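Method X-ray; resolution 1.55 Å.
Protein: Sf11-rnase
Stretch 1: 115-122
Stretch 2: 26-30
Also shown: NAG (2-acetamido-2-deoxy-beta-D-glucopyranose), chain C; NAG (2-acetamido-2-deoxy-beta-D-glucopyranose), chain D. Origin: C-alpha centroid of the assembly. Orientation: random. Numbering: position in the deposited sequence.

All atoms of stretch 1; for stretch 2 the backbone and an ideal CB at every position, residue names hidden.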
# COMPACT_ATOMS: atom_id res chain seq x y z
N PHE A 115 -9.87 -6.52 -0.26
CA PHE A 115 -8.95 -7.56 -0.67
C PHE A 115 -8.42 -8.40 0.47
O PHE A 115 -8.38 -7.99 1.63
CB PHE A 115 -7.73 -6.96 -1.40
CG PHE A 115 -8.09 -6.04 -2.53
CD1 PHE A 115 -8.05 -4.66 -2.36
CD2 PHE A 115 -8.48 -6.56 -3.75
CE1 PHE A 115 -8.40 -3.80 -3.41
CE2 PHE A 115 -8.84 -5.72 -4.80
CZ PHE A 115 -8.80 -4.34 -4.63
N ASP A 116 -8.03 -9.61 0.09
CA ASP A 116 -7.32 -10.54 0.92
C ASP A 116 -6.26 -11.17 0.04
O ASP A 116 -6.39 -12.32 -0.38
CB ASP A 116 -8.23 -11.62 1.50
CG ASP A 116 -7.53 -12.47 2.56
OD1 ASP A 116 -6.28 -12.40 2.64
OD2 ASP A 116 -8.22 -13.21 3.29
N LEU A 117 -5.28 -10.35 -0.32
CA LEU A 117 -4.24 -10.75 -1.25
C LEU A 117 -3.47 -11.96 -0.78
O LEU A 117 -3.03 -12.77 -1.59
CB LEU A 117 -3.29 -9.58 -1.53
CG LEU A 117 -3.95 -8.30 -2.08
CD1 LEU A 117 -2.86 -7.32 -2.49
CD2 LEU A 117 -4.84 -8.62 -3.28
N LEU A 118 -3.28 -12.09 0.53
CA LEU A 118 -2.57 -13.24 1.05
C LEU A 118 -3.31 -14.53 0.68
O LEU A 118 -2.70 -15.51 0.26
CB LEU A 118 -2.41 -13.13 2.57
CG LEU A 118 -1.55 -14.23 3.18
CD1 LEU A 118 -0.15 -14.21 2.57
CD2 LEU A 118 -1.47 -14.03 4.68
N ARG A 119 -4.63 -14.50 0.83
CA ARG A 119 -5.46 -15.65 0.49
C ARG A 119 -5.51 -15.87 -1.03
O ARG A 119 -5.45 -17.00 -1.51
CB ARG A 119 -6.87 -15.46 1.06
CG ARG A 119 -7.88 -16.55 0.70
CD ARG A 119 -7.45 -17.93 1.18
NE ARG A 119 -8.50 -18.91 0.93
CZ ARG A 119 -8.32 -20.23 0.93
NH1 ARG A 119 -7.12 -20.74 1.18
NH2 ARG A 119 -9.35 -21.04 0.68
N THR A 120 -5.62 -14.77 -1.77
CA THR A 120 -5.64 -14.86 -3.23
C THR A 120 -4.35 -15.49 -3.75
O THR A 120 -4.37 -16.35 -4.63
CB THR A 120 -5.83 -13.47 -3.86
OG1 THR A 120 -7.13 -12.97 -3.49
CG2 THR A 120 -5.74 -13.55 -5.38
N LEU A 121 -3.22 -15.07 -3.19
CA LEU A 121 -1.95 -15.65 -3.60
C LEU A 121 -1.91 -17.13 -3.24
O LEU A 121 -1.50 -17.96 -4.05
CB LEU A 121 -0.80 -14.88 -2.93
CG LEU A 121 -0.57 -13.49 -3.54
CD1 LEU A 121 0.33 -12.65 -2.65
CD2 LEU A 121 0.02 -13.64 -4.93
N GLN A 122 -2.39 -17.46 -2.05
CA GLN A 122 -2.40 -18.85 -1.59
C GLN A 122 -3.20 -19.76 -2.52
O GLN A 122 -2.76 -20.87 -2.83
CB GLN A 122 -2.95 -18.94 -0.17
CG GLN A 122 -3.08 -20.39 0.32
CD GLN A 122 -3.63 -20.49 1.73
OE1 GLN A 122 -4.61 -19.82 2.07
NE2 GLN A 122 -3.02 -21.34 2.54
N UNK A 26 2.90 -7.62 11.13
CA UNK A 26 1.70 -8.47 11.05
C UNK A 26 1.87 -9.48 9.92
O UNK A 26 2.59 -9.21 8.96
CB UNK A 26 0.44 -7.63 10.83
N UNK A 27 1.22 -10.63 10.04
CA UNK A 27 1.31 -11.66 8.99
C UNK A 27 0.23 -11.44 7.94
O UNK A 27 -0.42 -12.38 7.48
CB UNK A 27 1.18 -13.06 9.59
N UNK A 28 0.04 -10.19 7.56
CA UNK A 28 -0.94 -9.82 6.56
C UNK A 28 -0.58 -8.49 5.95
O UNK A 28 0.16 -7.72 6.55
CB UNK A 28 -2.35 -9.77 7.16
N UNK A 29 -1.07 -8.23 4.75
CA UNK A 29 -0.78 -6.96 4.10
C UNK A 29 -1.38 -5.81 4.88
O UNK A 29 -2.45 -5.94 5.48
CB UNK A 29 -1.31 -6.96 2.66
N UNK A 30 -0.65 -4.70 4.92
CA UNK A 30 -1.13 -3.50 5.58
C UNK A 30 -1.06 -2.33 4.62
O UNK A 30 -0.39 -2.41 3.59
CB UNK A 30 -0.32 -3.21 6.85
C1 NAG C . -5.87 -10.11 6.03
C2 NAG C . -6.84 -10.97 6.86
C3 NAG C . -8.18 -11.12 6.16
C4 NAG C . -8.74 -9.74 5.85
C5 NAG C . -7.73 -8.98 4.99
C6 NAG C . -8.21 -7.58 4.67
C7 NAG C . -6.48 -12.91 8.25
C8 NAG C . -6.15 -14.39 8.29
N2 NAG C . -6.26 -12.28 7.10
O3 NAG C . -9.08 -11.83 6.99
O4 NAG C . -9.99 -9.87 5.16
O5 NAG C . -6.48 -8.85 5.70
O6 NAG C . -8.27 -6.78 5.84
O7 NAG C . -6.95 -12.36 9.25
C1 NAG D . -11.06 -9.12 5.64
C2 NAG D . -12.30 -9.46 4.83
C3 NAG D . -13.53 -8.75 5.41
C4 NAG D . -13.67 -9.04 6.93
C5 NAG D . -12.34 -8.73 7.63
C6 NAG D . -12.35 -9.10 9.10
C7 NAG D . -11.99 -10.01 2.51
C8 NAG D . -11.65 -9.54 1.10
N2 NAG D . -12.10 -9.08 3.45
O3 NAG D . -14.69 -9.21 4.73
O4 NAG D . -14.71 -8.22 7.51
O5 NAG D . -11.26 -9.48 7.02
O6 NAG D . -12.49 -10.51 9.28
O7 NAG D . -12.13 -11.21 2.73

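Position 26 lies beyond the reach of stretch 1. Its ideal CB has nothing of that stretch within 5.5 Å. The phi/psi of -66/152 is extended and suits many residues, proline among them. The deposited residue is Pro 26, and its ring makes no contact across the gap.

Position 27 points its CA-to-CB bond sideways. The backbone O comes closer than the ideal CB does, 3.4 Å from CD2 of Leu 118. A side chain here meets mostly open space, with one leucine methyl nearby, so polar residues of several sizes would fit. The deposited residue is Asn 27. Its chi1 is t, and its end comes nearer than its CB, with ND2 4.3 Å from Leu 118 CD2. Its OD1 is hydrogen-bonded elsewhere in the structure.

Position 28 also points sideways, with its ideal CB 5.0 Å from Leu 118 CD2. Beyond it lie the start of the helix, the carboxylate of Asp 116 and the N-acetylglucosamine of chain C. The C1 atom of this sugar has no visible partner, and it lies within reach of a short side chain. That points strongly to an asparagine, the usual site of N-linked sugar. The deposited residue is Asn 28, and its ND2 is bonded to C1 of the sugar at 1.4 Å. Its OD1 accepts from the backbone N of position 29 at 3.0 Å. A water also donates to Asn 28 OD1 and to Asp 116 OD1, 2.7 Å from each, and accepts from Leu 118 N at 2.9 Å. The water thus links the glycosylated residue to the helix start, where Asp 116 OD1 caps Arg 119 N at 3.2 Å. No direct hydrogen bond joins the two stretches.

Position 29 points toward stretch 1, its ideal CB 5.3 Å from Leu 117 CB. Ahead lie Leu 117, Leu 118 and Leu 121. Leucine, methionine or an aromatic ring would suit this apolar surface, and the distance favours a long side chain. The deposited residue is Phe 29, with chi1 m. Its CE1 lies 3.9 Å from Leu 117 CB and 3.7 Å from Leu 118 N, and its CZ is 4.1 Å from Leu 121 CD1. Leu 117 CB also makes an off-centre CH-pi contact, 4.3 Å from the ring centroid of Phe 29.

Position 30 is out of reach, in an extended strand conformation. Beta-branched residues suit such a backbone. The deposited residue is Thr 30, with chi1 p.

Stretch 2 26-30: PNNFT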
# COMPACT_ATOMS: atom_id res chain seq x y z
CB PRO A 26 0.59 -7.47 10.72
CG PRO A 26 1.08 -6.20 11.35
CD PRO A 26 2.54 -6.20 10.99
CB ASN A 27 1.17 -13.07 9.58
CG ASN A 27 1.24 -14.15 8.52
OD1 ASN A 27 2.20 -14.22 7.75
ND2 ASN A 27 0.22 -15.00 8.46
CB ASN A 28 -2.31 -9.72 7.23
CG ASN A 28 -3.47 -9.95 6.27
OD1 ASN A 28 -3.28 -10.19 5.08
ND2 ASN A 28 -4.68 -9.88 6.82
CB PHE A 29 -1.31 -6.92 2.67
CG PHE A 29 -0.58 -7.82 1.72
CD1 PHE A 29 -0.92 -9.16 1.62
CD2 PHE A 29 0.48 -7.34 0.96
CE1 PHE A 29 -0.22 -10.02 0.77
CE2 PHE A 29 1.19 -8.18 0.11
CZ PHE A 29 0.84 -9.53 0.01
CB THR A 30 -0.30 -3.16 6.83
OG1 THR A 30 1.07 -2.98 6.46
CG2 THR A 30 -0.41 -4.28 7.86
O HOH W 1 -4.42 -10.40 2.66
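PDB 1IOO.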